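Local coordinates for bifunctional protein PutA (Bdellovibrio bacteriovorus, PDB 5UR2) that is a bifunctional proline-catabolic flavoenzyme that probably oxidises L-glutamate gamma-semialdehyde to L-glutamate with NAD+ in its aldehyde dehydrogenase part, at residues B[497-502]-B[528-533]; B[522-527]-B[670-675]. All coordinates share one frame; numbering follows the deposited sequence.

Contact 1. Residues B[497-502]-B[528-533]; sequences VNIVIN and QMATTE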
ATOM      1  N   VAL B 497      16.930  -0.396 -38.807  1.00 26.91           N
ATOM      2  CA  VAL B 497      15.905  -0.667 -37.809  1.00 23.37           C
ATOM      3  C   VAL B 497      14.558  -0.744 -38.507  1.00 24.19           C
ATOM      4  O   VAL B 497      14.179   0.167 -39.253  1.00 24.88           O
ATOM      5  CB  VAL B 497      15.902   0.389 -36.693  1.00 21.16           C
ATOM      6  CG1 VAL B 497      14.702   0.180 -35.777  1.00 19.66           C
ATOM      7  CG2 VAL B 497      17.206   0.298 -35.872  1.00 24.56           C
ATOM      8  N   ASN B 498      13.836  -1.825 -38.254  1.00 23.69           N
ATOM      9  CA  ASN B 498      12.520  -2.038 -38.828  1.00 25.83           C
ATOM     10  C   ASN B 498      11.448  -1.820 -37.778  1.00 22.82           C
ATOM     11  O   ASN B 498      11.692  -1.928 -36.574  1.00 22.91           O
ATOM     12  CB  ASN B 498      12.394  -3.450 -39.406  1.00 24.26           C
ATOM     13  CG  ASN B 498      13.193  -3.623 -40.664  1.00 29.78           C
ATOM     14  OD1 ASN B 498      13.256  -2.709 -41.494  1.00 24.46           O
ATOM     15  ND2 ASN B 498      13.803  -4.800 -40.832  1.00 30.63           N
ATOM     16  N   ILE B 499      10.251  -1.490 -38.263  1.00 25.42           N
ATOM     17  CA  ILE B 499       9.052  -1.550 -37.443  1.00 22.39           C
ATOM     18  C   ILE B 499       8.756  -3.007 -37.108  1.00 27.32           C
ATOM     19  O   ILE B 499       8.972  -3.903 -37.937  1.00 26.40           O
ATOM     20  CB  ILE B 499       7.883  -0.906 -38.207  1.00 25.54           C
ATOM     21  CG1 ILE B 499       8.254   0.500 -38.654  1.00 21.49           C
ATOM     22  CG2 ILE B 499       6.632  -0.876 -37.359  1.00 31.97           C
ATOM     23  CD1 ILE B 499       7.588   0.892 -39.968  1.00 30.16           C
ATOM     24  N   VAL B 500       8.254  -3.266 -35.898  1.00 22.69           N
ATOM     25  CA  VAL B 500       7.917  -4.631 -35.494  1.00 22.96           C
ATOM     26  C   VAL B 500       6.507  -4.658 -34.927  1.00 23.05           C
ATOM     27  O   VAL B 500       6.268  -4.145 -33.831  1.00 24.05           O
ATOM     28  CB  VAL B 500       8.905  -5.205 -34.476  1.00 23.35           C
ATOM     29  CG1 VAL B 500       8.540  -6.649 -34.208  1.00 26.09           C
ATOM     30  CG2 VAL B 500      10.319  -5.102 -35.012  1.00 19.81           C
ATOM     31  N   ILE B 501       5.591  -5.307 -35.641  1.00 20.85           N
ATOM     32  CA  ILE B 501       4.203  -5.445 -35.215  1.00 24.43           C
ATOM     33  C   ILE B 501       3.823  -6.920 -35.255  1.00 22.11           C
ATOM     34  O   ILE B 501       4.018  -7.584 -36.278  1.00 25.25           O
ATOM     35  CB  ILE B 501       3.261  -4.612 -36.111  1.00 21.84           C
ATOM     36  CG1 ILE B 501       3.644  -3.133 -36.044  1.00 21.23           C
ATOM     37  CG2 ILE B 501       1.804  -4.830 -35.734  1.00 18.84           C
ATOM     38  CD1 ILE B 501       2.843  -2.249 -37.004  1.00 21.21           C
ATOM     39  N   ASN B 502       3.234  -7.417 -34.164  1.00 20.23           N
ATOM     40  CA  ASN B 502       2.906  -8.841 -34.051  1.00 30.79           C
ATOM     41  C   ASN B 502       4.144  -9.699 -34.307  1.00 29.51           C
ATOM     42  O   ASN B 502       4.081 -10.719 -34.986  1.00 32.22           O
ATOM     43  CB  ASN B 502       1.772  -9.244 -35.008  1.00 25.08           C
ATOM     44  CG  ASN B 502       0.399  -9.211 -34.356  1.00 29.60           C
ATOM     45  OD1 ASN B 502       0.259  -9.365 -33.142  1.00 33.01           O
ATOM     46  ND2 ASN B 502      -0.622  -9.030 -35.167  1.00 24.84           N
ATOM     47  N   GLN B 528      13.377   2.950 -40.235  1.00 33.33           N
ATOM     48  CA  GLN B 528      12.075   2.921 -40.903  1.00 31.72           C
ATOM     49  C   GLN B 528      11.074   3.696 -40.050  1.00 32.90           C
ATOM     50  O   GLN B 528      10.780   3.288 -38.921  1.00 32.81           O
ATOM     51  CB  GLN B 528      11.588   1.475 -41.081  1.00 28.25           C
ATOM     52  CG  GLN B 528      12.458   0.570 -41.967  1.00 30.40           C
ATOM     53  CD  GLN B 528      12.437   0.972 -43.446  1.00 28.32           C
ATOM     54  OE1 GLN B 528      11.394   1.358 -43.992  1.00 28.83           O
ATOM     55  NE2 GLN B 528      13.595   0.891 -44.093  1.00 23.89           N
ATOM     56  N   MET B 529      10.531   4.790 -40.587  1.00 31.30           N
ATOM     57  CA  MET B 529       9.603   5.658 -39.866  1.00 28.39           C
ATOM     58  C   MET B 529       8.181   5.314 -40.291  1.00 34.42           C
ATOM     59  O   MET B 529       7.824   5.474 -41.463  1.00 34.42           O
ATOM     60  CB  MET B 529       9.908   7.130 -40.128  1.00 28.96           C
ATOM     61  CG  MET B 529      11.343   7.532 -39.785  1.00 28.81           C
ATOM     62  SD  MET B 529      11.704   7.381 -38.019  1.00 29.07           S
ATOM     63  CE  MET B 529      11.379   9.054 -37.476  1.00 32.59           C
ATOM     64  N   ALA B 530       7.374   4.864 -39.338  1.00 27.01           N
ATOM     65  CA  ALA B 530       6.105   4.239 -39.663  1.00 27.17           C
ATOM     66  C   ALA B 530       5.083   5.237 -40.197  1.00 27.12           C
ATOM     67  O   ALA B 530       5.098   6.422 -39.861  1.00 31.95           O
ATOM     68  CB  ALA B 530       5.546   3.547 -38.424  1.00 24.12           C
ATOM     69  N   THR B 531       4.165   4.728 -41.020  1.00 24.54           N
ATOM     70  CA  THR B 531       2.996   5.462 -41.479  1.00 23.97           C
ATOM     71  C   THR B 531       1.865   5.367 -40.461  1.00 25.95           C
ATOM     72  O   THR B 531       1.868   4.527 -39.553  1.00 22.09           O
ATOM     73  CB  THR B 531       2.495   4.914 -42.814  1.00 26.17           C
ATOM     74  OG1 THR B 531       1.977   3.597 -42.605  1.00 29.18           O
ATOM     75  CG2 THR B 531       3.636   4.837 -43.827  1.00 26.99           C
ATOM     76  N   THR B 532       0.848   6.211 -40.659  1.00 25.62           N
ATOM     77  CA  THR B 532      -0.308   6.148 -39.785  1.00 26.32           C
ATOM     78  C   THR B 532      -1.078   4.850 -39.995  1.00 26.53           C
ATOM     79  O   THR B 532      -1.663   4.313 -39.047  1.00 30.06           O
ATOM     80  CB  THR B 532      -1.221   7.344 -40.040  1.00 26.82           C
ATOM     81  OG1 THR B 532      -1.649   7.309 -41.392  1.00 26.56           O
ATOM     82  CG2 THR B 532      -0.455   8.628 -39.841  1.00 28.29           C
ATOM     83  N   GLU B 533      -1.065   4.316 -41.217  1.00 22.43           N
ATOM     84  CA  GLU B 533      -1.664   3.004 -41.444  1.00 27.14           C
ATOM     85  C   GLU B 533      -0.942   1.938 -40.631  1.00 24.34           C
ATOM     86  O   GLU B 533      -1.565   1.007 -40.114  1.00 25.04           O
ATOM     87  CB  GLU B 533      -1.642   2.655 -42.933  1.00 26.84           C
ATOM     88  CG  GLU B 533      -2.463   3.599 -43.838  1.00 48.89           C
ATOM     89  CD  GLU B 533      -1.711   4.857 -44.325  1.00 57.96           C
ATOM     90  OE1 GLU B 533      -0.478   4.968 -44.137  1.00 62.20           O
ATOM     91  OE2 GLU B 533      -2.374   5.740 -44.914  1.00 59.13           O
TER

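Contact 2. Residues B[522-527]-B[670-675]; sequences QIVGKI and STVVAW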
ATOM      1  N   GLN B 522      29.011  10.525 -39.233  1.00 31.22           N
ATOM      2  CA  GLN B 522      28.843   9.081 -39.177  1.00 33.14           C
ATOM      3  C   GLN B 522      27.381   8.758 -38.868  1.00 34.93           C
ATOM      4  O   GLN B 522      26.819   9.287 -37.902  1.00 34.05           O
ATOM      5  CB  GLN B 522      29.781   8.488 -38.113  1.00 35.87           C
ATOM      6  CG  GLN B 522      29.677   6.981 -37.926  1.00 47.30           C
ATOM      7  CD  GLN B 522      30.642   6.427 -36.871  1.00 52.55           C
ATOM      8  OE1 GLN B 522      30.515   6.708 -35.677  1.00 44.56           O
ATOM      9  NE2 GLN B 522      31.611   5.632 -37.317  1.00 60.35           N
ATOM     10  N   ILE B 523      26.765   7.911 -39.689  1.00 31.61           N
ATOM     11  CA  ILE B 523      25.379   7.497 -39.482  1.00 27.73           C
ATOM     12  C   ILE B 523      25.351   6.257 -38.602  1.00 29.11           C
ATOM     13  O   ILE B 523      25.966   5.241 -38.939  1.00 29.20           O
ATOM     14  CB  ILE B 523      24.664   7.216 -40.811  1.00 28.56           C
ATOM     15  CG1 ILE B 523      24.674   8.446 -41.725  1.00 25.01           C
ATOM     16  CG2 ILE B 523      23.250   6.730 -40.544  1.00 31.51           C
ATOM     17  CD1 ILE B 523      23.993   8.196 -43.057  1.00 28.89           C
ATOM     18  N   VAL B 524      24.623   6.328 -37.485  1.00 25.07           N
ATOM     19  CA  VAL B 524      24.516   5.179 -36.585  1.00 25.63           C
ATOM     20  C   VAL B 524      23.303   4.318 -36.924  1.00 29.58           C
ATOM     21  O   VAL B 524      23.392   3.088 -36.934  1.00 36.76           O
ATOM     22  CB  VAL B 524      24.478   5.654 -35.113  1.00 28.45           C
ATOM     23  CG1 VAL B 524      24.202   4.483 -34.181  1.00 27.55           C
ATOM     24  CG2 VAL B 524      25.803   6.316 -34.742  1.00 30.32           C
ATOM     25  N   GLY B 525      22.168   4.937 -37.211  1.00 24.59           N
ATOM     26  CA  GLY B 525      20.953   4.201 -37.522  1.00 24.14           C
ATOM     27  C   GLY B 525      20.250   4.743 -38.750  1.00 29.99           C
ATOM     28  O   GLY B 525      20.226   5.955 -38.990  1.00 23.87           O
ATOM     29  N   LYS B 526      19.678   3.833 -39.524  1.00 26.95           N
ATOM     30  CA  LYS B 526      18.741   4.161 -40.592  1.00 24.85           C
ATOM     31  C   LYS B 526      17.388   3.586 -40.176  1.00 27.76           C
ATOM     32  O   LYS B 526      17.204   2.364 -40.176  1.00 33.70           O
ATOM     33  CB  LYS B 526      19.224   3.610 -41.936  1.00 23.90           C
ATOM     34  CG  LYS B 526      20.481   4.305 -42.457  1.00 27.74           C
ATOM     35  CD  LYS B 526      20.951   3.745 -43.800  1.00 35.88           C
ATOM     36  CE  LYS B 526      21.445   4.834 -44.743  1.00 44.33           C
ATOM     37  NZ  LYS B 526      20.548   6.019 -44.790  1.00 50.86           N
ATOM     38  N   ILE B 527      16.452   4.463 -39.806  1.00 26.07           N
ATOM     39  CA  ILE B 527      15.223   4.068 -39.114  1.00 28.65           C
ATOM     40  C   ILE B 527      14.055   4.090 -40.084  1.00 30.91           C
ATOM     41  O   ILE B 527      13.743   5.140 -40.653  1.00 30.01           O
ATOM     42  CB  ILE B 527      14.913   4.994 -37.927  1.00 28.26           C
ATOM     43  CG1 ILE B 527      16.169   5.296 -37.099  1.00 25.27           C
ATOM     44  CG2 ILE B 527      13.750   4.426 -37.121  1.00 20.29           C
ATOM     45  CD1 ILE B 527      16.859   4.080 -36.542  1.00 25.05           C
ATOM     46  N   SER B 670      17.030   7.959 -30.406  1.00 24.90           N
ATOM     47  CA  SER B 670      17.491   6.792 -29.675  1.00 19.39           C
ATOM     48  C   SER B 670      16.737   5.522 -30.083  1.00 21.53           C
ATOM     49  O   SER B 670      16.564   4.605 -29.271  1.00 19.05           O
ATOM     50  CB  SER B 670      17.391   7.048 -28.166  1.00 23.20           C
ATOM     51  OG  SER B 670      16.072   7.380 -27.771  1.00 20.35           O
ATOM     52  N   THR B 671      16.354   5.412 -31.358  1.00 20.97           N
ATOM     53  CA  THR B 671      15.601   4.240 -31.795  1.00 20.21           C
ATOM     54  C   THR B 671      16.485   3.009 -31.990  1.00 18.92           C
ATOM     55  O   THR B 671      16.007   1.882 -31.823  1.00 19.53           O
ATOM     56  CB  THR B 671      14.814   4.582 -33.057  1.00 24.59           C
ATOM     57  OG1 THR B 671      13.872   5.618 -32.742  1.00 23.41           O
ATOM     58  CG2 THR B 671      14.069   3.358 -33.592  1.00 25.29           C
ATOM     59  N   VAL B 672      17.770   3.175 -32.303  1.00 22.90           N
ATOM     60  CA  VAL B 672      18.658   2.008 -32.300  1.00 18.08           C
ATOM     61  C   VAL B 672      18.703   1.372 -30.912  1.00 19.64           C
ATOM     62  O   VAL B 672      18.672   0.140 -30.775  1.00 24.97           O
ATOM     63  CB  VAL B 672      20.067   2.381 -32.799  1.00 18.48           C
ATOM     64  CG1 VAL B 672      20.972   1.176 -32.764  1.00 18.41           C
ATOM     65  CG2 VAL B 672      19.997   2.924 -34.202  1.00 19.18           C
ATOM     66  N   VAL B 673      18.738   2.189 -29.856  1.00 23.46           N
ATOM     67  CA  VAL B 673      18.681   1.625 -28.504  1.00 16.56           C
ATOM     68  C   VAL B 673      17.379   0.859 -28.311  1.00 21.06           C
ATOM     69  O   VAL B 673      17.364  -0.278 -27.816  1.00 21.42           O
ATOM     70  CB  VAL B 673      18.839   2.732 -27.443  1.00 22.56           C
ATOM     71  CG1 VAL B 673      18.564   2.186 -26.028  1.00 20.05           C
ATOM     72  CG2 VAL B 673      20.235   3.327 -27.501  1.00 24.07           C
ATOM     73  N   ALA B 674      16.266   1.473 -28.702  1.00 17.02           N
ATOM     74  CA  ALA B 674      14.962   0.852 -28.484  1.00 16.22           C
ATOM     75  C   ALA B 674      14.782  -0.394 -29.341  1.00 18.26           C
ATOM     76  O   ALA B 674      14.069  -1.327 -28.950  1.00 26.06           O
ATOM     77  CB  ALA B 674      13.862   1.867 -28.749  1.00 16.37           C
ATOM     78  N   TRP B 675      15.390  -0.402 -30.526  1.00 17.44           N
ATOM     79  CA  TRP B 675      15.410  -1.598 -31.358  1.00 18.86           C
ATOM     80  C   TRP B 675      16.055  -2.756 -30.610  1.00 22.40           C
ATOM     81  O   TRP B 675      15.518  -3.872 -30.592  1.00 21.31           O
ATOM     82  CB  TRP B 675      16.135  -1.255 -32.658  1.00 19.51           C
ATOM     83  CG  TRP B 675      16.591  -2.360 -33.577  1.00 22.84           C
ATOM     84  CD1 TRP B 675      17.883  -2.752 -33.794  1.00 22.22           C
ATOM     85  CD2 TRP B 675      15.780  -3.138 -34.470  1.00 26.37           C
ATOM     86  NE1 TRP B 675      17.926  -3.738 -34.759  1.00 22.44           N
ATOM     87  CE2 TRP B 675      16.648  -3.993 -35.187  1.00 28.23           C
ATOM     88  CE3 TRP B 675      14.403  -3.199 -34.730  1.00 28.15           C
ATOM     89  CZ2 TRP B 675      16.182  -4.911 -36.135  1.00 32.08           C
ATOM     90  CZ3 TRP B 675      13.943  -4.106 -35.678  1.00 29.82           C
ATOM     91  CH2 TRP B 675      14.831  -4.956 -36.362  1.00 34.00           C
TER

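Contact 1. Residues B[497-502]-B[528-533]
The side chains of N498 and Q528 lie side by side and point the same way, but their amide planes are turned 51° apart. What N498 presents to its neighbour is OD1, which rests 3.4 Å from CG of Q528, a methylene and not the amide. The polar ends are engaged by other residues: ND2 of N498 bonds to E505, while OE1 of Q528 takes the backbone N-H groups of S508 and G509. Amide side chains suit these partly exposed positions, since their methylenes can pack while their tips find polar partners.

The backbones meet as well. N of Q528 donates to O of V497 at 3.1 Å, nearly straight at the hydrogen (168°). With CG of Q528 beside its own backbone N (chi1 -63°), this methylene also comes to 3.2 Å from O of V497. Because N of V497 pairs in turn with K526, this one residue bridges two positions of the partner strand, as parallel pairing requires.

The apolar part belongs to I499, whose CD1 lies 3.7 Å from both CA and CB of A530, while CG1 comes within 3.8 Å of O of Q528. A small alanine lets CD1 of I499 approach the backbone CA as well as CB. Just beyond, T531 is the N-cap of helix 532-549; its side chain caps a backbone N, and its own N bonds to OE1 of Q534, consistent with a capping box. The parallel pair 495-501 and 523-528 thus forms the middle of a mixed four-strand sheet, from which the chain passes into a capped helix that I499 and I501 touch.

Contact 2. Residues B[522-527]-B[670-675]
A classic beta bulge, in which V524 and G525 both face R514 of the adjoining strand, marks the place where strand 523-527 meets the start of helix 671-675. The two short axes pass 9.0 Å apart at 70°. V524 has the near-helical backbone angles usual at the first position of such a bulge, and the next residue, G525, turns its bare CA to the helix. CG2 of V672 comes down onto that CA at 3.7 Å; glycine suits the spot because it has no side chain to hold the helix off.

The same methyl is the hub of the contact. It lies 4.1 Å from CD1 of I527 and more loosely, at 4.5 Å, from CG1 of V524. In V672, CG1 is anti to the backbone N (chi1 179°), which leaves CG2, beside that N, as the branch facing the strand. I527 has its second contact with T671: its CG2 meets CG2 of T671 at 3.7 Å, and its CD1 lies 4.1 Å from CB of T671. The threonine is two-sided, offering its methyl to the strand while OG1 bonds to O of A667, which satisfies a buried hydroxyl.

At the helix start, the carboxylate of E582 accepts from N of V672 and N of V673, a negative group where the helix dipole would favour one; OG of S670 makes no capping bond. The first turn of helix 671-684 packs here against the bulged inner strand 523-528 of the small sheet. The helix itself joins parallel strands 661-665 and 691-693, a beta-alpha-beta crossover of the kind found in Rossmann folds.

In the fold
Both contacts are largely buried and lie on the same small mixed sheet of the aldehyde dehydrogenase part, with centres 14 Å apart. In contact 1 strand 495-501 meets the end of its parallel neighbour and the approach to helix 532-549; in contact 2 that neighbour, strand 523-528, meets helix 671-684. The chemistry follows: contact 1 combines strand pairing and partly exposed amides with one apolar touch, whereas contact 2 is wholly apolar across its segments, aliphatic carbons against each other or against a bare glycine CA. They join through V497, which packs on I527 and on the indole of W675; helix 671-684 therefore packs against both strands, through V672 and T671 on one and W675 on the other. Neither lies near the annotated sites.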